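Long-range contacts in citrinin polyketide synthase (Monascus purpureus, PDB 5MPT), which builds the polyketide precursor of the mycotoxin citrinin by condensing malonyl units, and carries the C-methyltransferase domain described here: residues Lys14-Asp19 against Glu195-Arg200; Asp30-Gly35 against Ala184-Gln189. All blocks are in the same frame, centred on the assembly; numbering follows the deposited sequence.

Contact 1 (Lys14-Asp19 against Glu195-Arg200); sequences KSAILD and EQLVKR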
ATOM      1  N   LYS A  14      19.405  -3.144  20.860  1.00 25.18           N
ATOM      2  CA  LYS A  14      18.433  -4.093  20.331  1.00 28.57           C
ATOM      3  C   LYS A  14      17.193  -4.194  21.226  1.00 26.51           C
ATOM      4  O   LYS A  14      16.075  -4.335  20.708  1.00 27.75           O
ATOM      5  CB  LYS A  14      19.056  -5.481  20.110  1.00 42.97           C
ATOM      6  CG  LYS A  14      19.751  -6.122  21.276  1.00 67.76           C
ATOM      7  CD  LYS A  14      20.355  -7.479  20.882  1.00 86.40           C
ATOM      8  CE  LYS A  14      21.642  -7.773  21.661  1.00 93.51           C
ATOM      9  NZ  LYS A  14      22.777  -6.876  21.262  1.00 94.20           N
ATOM     10  N   SER A  15      17.353  -4.097  22.557  1.00 27.52           N
ATOM     11  CA  SER A  15      16.209  -4.265  23.463  1.00 28.01           C
ATOM     12  C   SER A  15      15.180  -3.165  23.272  1.00 25.82           C
ATOM     13  O   SER A  15      13.986  -3.398  23.462  1.00 27.30           O
ATOM     14  CB  SER A  15      16.659  -4.296  24.922  1.00 31.13           C
ATOM     15  OG  SER A  15      17.111  -3.022  25.375  1.00 31.90           O
ATOM     16  N   ALA A  16      15.622  -1.956  22.933  1.00 22.59           N
ATOM     17  CA  ALA A  16      14.702  -0.860  22.680  1.00 22.41           C
ATOM     18  C   ALA A  16      13.817  -1.171  21.488  1.00 22.95           C
ATOM     19  O   ALA A  16      12.607  -0.907  21.511  1.00 25.40           O
ATOM     20  CB  ALA A  16      15.469   0.429  22.425  1.00 24.23           C
ATOM     21  N   ILE A  17      14.408  -1.728  20.443  1.00 21.29           N
ATOM     22  CA  ILE A  17      13.627  -2.078  19.266  1.00 21.66           C
ATOM     23  C   ILE A  17      12.639  -3.183  19.598  1.00 22.15           C
ATOM     24  O   ILE A  17      11.444  -3.095  19.289  1.00 23.78           O
ATOM     25  CB  ILE A  17      14.550  -2.510  18.122  1.00 22.22           C
ATOM     26  CG1 ILE A  17      15.571  -1.420  17.779  1.00 21.79           C
ATOM     27  CG2 ILE A  17      13.665  -2.823  16.894  1.00 23.87           C
ATOM     28  CD1 ILE A  17      16.718  -1.928  16.890  1.00 22.54           C
ATOM     29  N   LEU A  18      13.143  -4.277  20.162  1.00 24.52           N
ATOM     30  CA  LEU A  18      12.311  -5.452  20.378  1.00 25.36           C
ATOM     31  C   LEU A  18      11.226  -5.198  21.415  1.00 25.93           C
ATOM     32  O   LEU A  18      10.100  -5.700  21.277  1.00 26.90           O
ATOM     33  CB  LEU A  18      13.181  -6.631  20.794  1.00 25.62           C
ATOM     34  CG  LEU A  18      14.204  -7.077  19.763  1.00 29.87           C
ATOM     35  CD1 LEU A  18      15.087  -8.065  20.486  1.00 35.10           C
ATOM     36  CD2 LEU A  18      13.591  -7.711  18.588  1.00 30.28           C
ATOM     37  N   ASP A  19      11.537  -4.446  22.477  1.00 24.16           N
ATOM     38  CA  ASP A  19      10.520  -4.158  23.469  1.00 26.17           C
ATOM     39  C   ASP A  19       9.465  -3.207  22.924  1.00 24.88           C
ATOM     40  O   ASP A  19       8.269  -3.406  23.159  1.00 25.48           O
ATOM     41  CB  ASP A  19      11.172  -3.598  24.739  1.00 29.40           C
ATOM     42  CG  ASP A  19      12.090  -4.609  25.425  1.00 34.91           C
ATOM     43  OD1 ASP A  19      12.004  -5.816  25.107  1.00 38.00           O
ATOM     44  OD2 ASP A  19      12.864  -4.202  26.327  1.00 35.29           O
ATOM     45  N   GLU A 195       7.588   6.091  19.197  1.00 21.65           N
ATOM     46  CA  GLU A 195       7.606   6.838  20.444  1.00 22.14           C
ATOM     47  C   GLU A 195       8.129   5.967  21.575  1.00 22.56           C
ATOM     48  O   GLU A 195       8.985   6.396  22.363  1.00 22.39           O
ATOM     49  CB  GLU A 195       6.204   7.366  20.765  1.00 23.12           C
ATOM     50  CG  GLU A 195       6.201   8.173  22.025  1.00 26.84           C
ATOM     51  CD  GLU A 195       4.956   9.005  22.204  1.00 32.62           C
ATOM     52  OE1 GLU A 195       3.929   8.666  21.603  1.00 31.90           O
ATOM     53  OE2 GLU A 195       5.004  10.013  22.940  1.00 38.30           O
ATOM     54  N   GLN A 196       7.649   4.725  21.655  1.00 22.63           N
ATOM     55  CA  GLN A 196       8.107   3.836  22.721  1.00 23.01           C
ATOM     56  C   GLN A 196       9.570   3.472  22.524  1.00 22.01           C
ATOM     57  O   GLN A 196      10.319   3.261  23.495  1.00 23.09           O
ATOM     58  CB  GLN A 196       7.231   2.581  22.744  1.00 23.53           C
ATOM     59  CG  GLN A 196       5.809   2.849  23.213  1.00 22.97           C
ATOM     60  CD  GLN A 196       5.795   3.351  24.647  1.00 25.89           C
ATOM     61  OE1 GLN A 196       6.488   2.817  25.512  1.00 27.60           O
ATOM     62  NE2 GLN A 196       5.099   4.444  24.873  1.00 26.55           N
ATOM     63  N   LEU A 197       9.989   3.404  21.260  1.00 23.48           N
ATOM     64  CA  LEU A 197      11.397   3.159  20.934  0.85 23.92           C
ATOM     65  C   LEU A 197      12.281   4.279  21.453  1.00 23.89           C
ATOM     66  O   LEU A 197      13.277   4.037  22.145  1.00 21.07           O
ATOM     67  CB  LEU A 197      11.562   3.023  19.422  0.85 25.92           C
ATOM     68  CG  LEU A 197      12.994   2.869  18.918  0.85 28.68           C
ATOM     69  CD1 LEU A 197      13.574   1.562  19.412  0.85 25.37           C
ATOM     70  CD2 LEU A 197      13.092   2.944  17.404  0.85 25.27           C
ATOM     71  N   VAL A 198      11.926   5.520  21.130  1.00 23.92           N
ATOM     72  CA  VAL A 198      12.769   6.658  21.480  1.00 26.92           C
ATOM     73  C   VAL A 198      12.911   6.836  23.000  1.00 28.78           C
ATOM     74  O   VAL A 198      13.995   7.222  23.484  1.00 29.03           O
ATOM     75  CB  VAL A 198      12.200   7.894  20.745  1.00 26.75           C
ATOM     76  CG1 VAL A 198      12.847   9.187  21.182  1.00 28.66           C
ATOM     77  CG2 VAL A 198      12.391   7.733  19.261  1.00 25.56           C
ATOM     78  N   LYS A 199      11.873   6.489  23.783  1.00 28.87           N
ATOM     79  CA  LYS A 199      11.926   6.544  25.252  1.00 25.97           C
ATOM     80  C   LYS A 199      13.006   5.651  25.838  1.00 25.37           C
ATOM     81  O   LYS A 199      13.384   5.847  27.003  1.00 25.69           O
ATOM     82  CB  LYS A 199      10.573   6.104  25.876  1.00 29.76           C
ATOM     83  CG  LYS A 199       9.426   7.077  25.807  1.00 38.98           C
ATOM     84  CD  LYS A 199       8.121   6.359  26.218  1.00 45.87           C
ATOM     85  CE  LYS A 199       7.070   7.290  26.840  1.00 52.92           C
ATOM     86  NZ  LYS A 199       6.881   8.555  26.080  1.00 58.85           N
ATOM     87  N   ARG A 200      13.492   4.677  25.076  1.00 25.45           N
ATOM     88  CA  ARG A 200      14.430   3.667  25.527  1.00 26.62           C
ATOM     89  C   ARG A 200      15.826   3.901  24.979  1.00 28.78           C
ATOM     90  O   ARG A 200      16.708   3.052  25.161  1.00 32.73           O
ATOM     91  CB  ARG A 200      13.947   2.280  25.117  1.00 28.61           C
ATOM     92  CG  ARG A 200      12.753   1.800  25.939  1.00 39.36           C
ATOM     93  CD  ARG A 200      11.775   0.963  25.101  1.00 47.72           C
ATOM     94  NE  ARG A 200      10.763   0.296  25.921  1.00 48.34           N
ATOM     95  CZ  ARG A 200       9.530   0.750  26.137  1.00 45.30           C
ATOM     96  NH1 ARG A 200       9.113   1.893  25.598  1.00 38.32           N
ATOM     97  NH2 ARG A 200       8.715   0.052  26.917  1.00 48.78           N
TER
HETATM   98  O   HOH W   1      12.901  -1.508  27.121  1.00 36.87           O

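Contact 2 (Asp30-Gly35 against Ala184-Gln189); sequences DFILNG and AVWIQQ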
ATOM      1  N   ASP A  30      -6.283  -3.147  18.949  1.00 21.67           N
ATOM      2  CA  ASP A  30      -6.658  -1.858  19.514  1.00 22.38           C
ATOM      3  C   ASP A  30      -6.543  -0.744  18.493  1.00 19.43           C
ATOM      4  O   ASP A  30      -7.389   0.155  18.465  1.00 21.44           O
ATOM      5  CB  ASP A  30      -5.776  -1.500  20.716  1.00 25.86           C
ATOM      6  CG  ASP A  30      -5.922  -2.473  21.903  1.00 32.51           C
ATOM      7  OD1 ASP A  30      -7.009  -2.543  22.499  1.00 39.43           O
ATOM      8  OD2 ASP A  30      -4.923  -3.125  22.280  1.00 31.93           O
ATOM      9  N   PHE A  31      -5.462  -0.735  17.690  1.00 20.39           N
ATOM     10  CA  PHE A  31      -5.336   0.312  16.678  1.00 19.68           C
ATOM     11  C   PHE A  31      -6.416   0.185  15.610  1.00 20.25           C
ATOM     12  O   PHE A  31      -6.955   1.196  15.159  1.00 17.50           O
ATOM     13  CB  PHE A  31      -3.928   0.305  16.032  1.00 19.35           C
ATOM     14  CG  PHE A  31      -2.893   0.968  16.882  1.00 20.09           C
ATOM     15  CD1 PHE A  31      -2.741   2.340  16.848  1.00 20.55           C
ATOM     16  CD2 PHE A  31      -2.192   0.249  17.809  1.00 20.38           C
ATOM     17  CE1 PHE A  31      -1.888   2.957  17.652  1.00 19.75           C
ATOM     18  CE2 PHE A  31      -1.292   0.880  18.628  1.00 20.06           C
ATOM     19  CZ  PHE A  31      -1.147   2.240  18.543  1.00 18.86           C
ATOM     20  N   ILE A  32      -6.774  -1.050  15.244  1.00 18.51           N
ATOM     21  CA  ILE A  32      -7.803  -1.293  14.239  1.00 18.93           C
ATOM     22  C   ILE A  32      -9.151  -0.760  14.720  1.00 20.14           C
ATOM     23  O   ILE A  32      -9.868  -0.068  13.986  1.00 21.75           O
ATOM     24  CB  ILE A  32      -7.846  -2.801  13.925  1.00 18.54           C
ATOM     25  CG1 ILE A  32      -6.598  -3.201  13.136  1.00 20.52           C
ATOM     26  CG2 ILE A  32      -9.114  -3.174  13.150  1.00 20.82           C
ATOM     27  CD1 ILE A  32      -6.394  -4.681  13.082  1.00 23.13           C
ATOM     28  N   LEU A  33      -9.515  -1.067  15.967  1.00 21.46           N
ATOM     29  CA  LEU A  33     -10.778  -0.577  16.509  1.00 23.24           C
ATOM     30  C   LEU A  33     -10.768   0.943  16.660  1.00 23.09           C
ATOM     31  O   LEU A  33     -11.712   1.625  16.242  1.00 23.09           O
ATOM     32  CB  LEU A  33     -11.067  -1.250  17.850  1.00 24.55           C
ATOM     33  CG  LEU A  33     -12.421  -0.926  18.490  1.00 25.59           C
ATOM     34  CD1 LEU A  33     -13.613  -1.448  17.736  1.00 25.00           C
ATOM     35  CD2 LEU A  33     -12.376  -1.478  19.933  1.00 26.16           C
ATOM     36  N   ASN A  34      -9.728   1.488  17.288  1.00 23.61           N
ATOM     37  CA  ASN A  34      -9.671   2.927  17.523  1.00 24.56           C
ATOM     38  C   ASN A  34      -9.708   3.709  16.224  1.00 22.51           C
ATOM     39  O   ASN A  34     -10.341   4.770  16.132  1.00 24.17           O
ATOM     40  CB  ASN A  34      -8.415   3.262  18.318  1.00 28.45           C
ATOM     41  CG  ASN A  34      -8.006   4.713  18.168  1.00 30.65           C
ATOM     42  OD1 ASN A  34      -7.263   5.077  17.242  1.00 30.24           O
ATOM     43  ND2 ASN A  34      -8.490   5.558  19.078  1.00 30.51           N
ATOM     44  N   GLY A  35      -9.017   3.216  15.225  1.00 22.71           N
ATOM     45  CA  GLY A  35      -8.935   3.887  13.951  1.00 22.67           C
ATOM     46  C   GLY A  35     -10.110   3.694  13.049  1.00 24.09           C
ATOM     47  O   GLY A  35     -10.022   4.131  11.906  1.00 27.11           O
ATOM     48  N   ALA A 184      -4.239   4.606   7.651  1.00 21.87           N
ATOM     49  CA  ALA A 184      -3.893   5.382   8.844  1.00 23.08           C
ATOM     50  C   ALA A 184      -3.698   4.506  10.068  1.00 22.03           C
ATOM     51  O   ALA A 184      -2.877   4.828  10.927  1.00 21.39           O
ATOM     52  CB  ALA A 184      -4.951   6.440   9.115  1.00 23.92           C
ATOM     53  N   VAL A 185      -4.413   3.390  10.160  1.00 21.79           N
ATOM     54  CA  VAL A 185      -4.330   2.542  11.348  1.00 19.85           C
ATOM     55  C   VAL A 185      -2.879   2.162  11.619  1.00 19.79           C
ATOM     56  O   VAL A 185      -2.358   2.331  12.737  1.00 18.84           O
ATOM     57  CB  VAL A 185      -5.218   1.297  11.162  1.00 19.89           C
ATOM     58  CG1 VAL A 185      -4.677   0.098  11.990  1.00 19.51           C
ATOM     59  CG2 VAL A 185      -6.632   1.639  11.537  1.00 21.20           C
ATOM     60  N   TRP A 186      -2.209   1.629  10.603  1.00 20.70           N
ATOM     61  CA  TRP A 186      -0.862   1.116  10.799  1.00 20.98           C
ATOM     62  C   TRP A 186       0.190   2.216  10.834  1.00 20.45           C
ATOM     63  O   TRP A 186       1.227   2.030  11.471  1.00 20.08           O
ATOM     64  CB  TRP A 186      -0.531   0.091   9.711  1.00 20.09           C
ATOM     65  CG  TRP A 186      -1.252  -1.186   9.975  1.00 21.23           C
ATOM     66  CD1 TRP A 186      -0.891  -2.168  10.852  1.00 23.38           C
ATOM     67  CD2 TRP A 186      -2.500  -1.594   9.406  1.00 20.75           C
ATOM     68  NE1 TRP A 186      -1.828  -3.173  10.858  1.00 23.44           N
ATOM     69  CE2 TRP A 186      -2.817  -2.851   9.968  1.00 23.01           C
ATOM     70  CE3 TRP A 186      -3.356  -1.045   8.443  1.00 19.26           C
ATOM     71  CZ2 TRP A 186      -3.960  -3.542   9.636  1.00 23.80           C
ATOM     72  CZ3 TRP A 186      -4.485  -1.722   8.133  1.00 20.11           C
ATOM     73  CH2 TRP A 186      -4.772  -2.975   8.710  1.00 22.46           C
ATOM     74  N   ILE A 187      -0.087   3.370  10.225  1.00 20.77           N
ATOM     75  CA  ILE A 187       0.772   4.535  10.405  1.00 21.50           C
ATOM     76  C   ILE A 187       0.704   5.006  11.845  1.00 20.66           C
ATOM     77  O   ILE A 187       1.722   5.304  12.470  1.00 23.19           O
ATOM     78  CB  ILE A 187       0.375   5.652   9.415  1.00 22.70           C
ATOM     79  CG1 ILE A 187       0.567   5.181   7.961  1.00 24.41           C
ATOM     80  CG2 ILE A 187       1.208   6.901   9.682  1.00 23.82           C
ATOM     81  CD1 ILE A 187       0.070   6.190   6.879  1.00 25.36           C
ATOM     82  N   GLN A 188      -0.509   5.067  12.401  1.00 20.82           N
ATOM     83  CA  GLN A 188      -0.649   5.437  13.799  1.00 21.17           C
ATOM     84  C   GLN A 188       0.060   4.434  14.688  1.00 19.52           C
ATOM     85  O   GLN A 188       0.687   4.810  15.671  1.00 20.39           O
ATOM     86  CB  GLN A 188      -2.141   5.542  14.137  1.00 22.39           C
ATOM     87  CG  GLN A 188      -2.437   6.154  15.469  1.00 25.64           C
ATOM     88  CD  GLN A 188      -2.273   7.663  15.483  1.00 27.63           C
ATOM     89  OE1 GLN A 188      -2.880   8.371  14.673  1.00 29.15           O
ATOM     90  NE2 GLN A 188      -1.443   8.167  16.414  1.00 26.58           N
ATOM     91  N   GLN A 189      -0.029   3.151  14.362  1.00 18.85           N
ATOM     92  CA  GLN A 189       0.662   2.137  15.149  1.00 17.39           C
ATOM     93  C   GLN A 189       2.179   2.299  15.051  1.00 17.81           C
ATOM     94  O   GLN A 189       2.902   2.117  16.036  1.00 19.42           O
ATOM     95  CB  GLN A 189       0.205   0.755  14.682  1.00 18.04           C
ATOM     96  CG  GLN A 189       0.805  -0.362  15.493  1.00 18.24           C
ATOM     97  CD  GLN A 189       0.387  -1.715  14.983  1.00 22.07           C
ATOM     98  OE1 GLN A 189       0.122  -1.871  13.805  1.00 24.10           O
ATOM     99  NE2 GLN A 189       0.331  -2.711  15.868  1.00 23.90           N
TER

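Contact 1 (Lys14-Asp19 against Glu195-Arg200)
Ala16 meets Arg200 and Leu197 where the first turns of helix 14-26 lie against the C-terminal end of helix 181-198. Arg200 can be followed outward from its backbone. Its CB presses on the methyl of Ala16, CB to CB 3.6 Å; the CA atoms of Ala16 and Arg200, 5.4 Å apart, are the nearest across the two segments. A bend at chi2 (145°) then takes CD past the carbonyl of Ala16, and NE comes to 4.1 Å from Asp19 CB. NE does not reach the Asp19 carboxylate directly; one water accepts from Arg200 NE and donates to Asp19 OD2, whose partner oxygen OD1 is paired with Arg22. At the tip, NH1 turns back to the preceding helix and is gripped twice, by Gln196 O and by Gln196 OE1, each at 2.8 Å and both close to the guanidinium plane. The two bonds fix the guanidinium against Gln196. Both helices pack on the central sheet of the Rossmann-like methyltransferase fold, and the inner side of the contact is apolar. There, in one of two conformers modelled for Leu197, CD1 fits against the backbone of Ala16, 3.4 Å from Ala16 O, and Leu197 runs side by side with Ile17, pointing the same way. Both reach Phe310 of strand 309-316, while Ile17 also touches Ile379 and Leu381 of strand 375-381.

Contact 2 (Asp30-Gly35 against Ala184-Gln189)
The ring of Phe31 lies flat over the backbone of Gln189, and this broad overlap is the main feature where helix 28-34 meets helix 181-198. Gln189 CA sits over one ring face, 3.8 Å from the ring centroid and 15° off the ring normal, a CH-pi contact. The rest of Gln189 follows the ring: CB lies against Phe31 CG, and chi1 of -177°, with CG anti to the backbone N, carries CG to Phe31 CD2. On the Gln188 side, CG of that residue closes on Phe31 CE1 at 3.9 Å, so the phenyl group rests in a shallow hollow made by two consecutive glutamines.

A second bump is Val185, whose two methyls wedge between Phe31, Ile32 and Gly35. CG1 faces Ile32 CG1 at 4.0 Å and also lies over the centre of one face of the Trp186 ring. CG2 comes to 3.7 Å from Phe31 O and to 4.0 Å from Gly35 CA. Gly35, the first residue to leave helical geometry, brings its bare CA up to this methyl. No hydrogen bond crosses the interface, and the short helical segments run at 129° with axes 9.0 Å apart.

The amide of Gln189 is held by Ala24 and Thr28, at the junction of helices 14-26 and 28-34, and that of Gln188 by Lys223 of helix 221-231. The contact thus joins helix 28-34, part of the methyltransferase helix-turn-helix family region, to helix 181-198 beside the Rossmann-like sheet, where Trp186 touches Leu314 of strand 309-316 and Gln375 of strand 375-381, and Gln189 packs on Leu377.

In the fold
Contacts 1 and 2 share helix 181-198: contact 1 uses its C-terminal end and contact 2 its N-terminal half. The opposing segments come from helices 14-26 and 28-34, which follow each other in the chain, so two successive N-terminal helices both pack against one helix, and contact 2 is nested inside the loop closed by contact 1. The two centres are 19 Å apart, with nearest atoms about 7 Å from each other and no direct touch. Contact 1 lies away from the annotated sites. Contact 2 is nearer the catalytic centre: the side chain of Trp186 is about 9 Å from that of active-site Glu315, about 11 Å from that of Tyr177 and about 12 Å from the bound S-adenosyl-L-homocysteine.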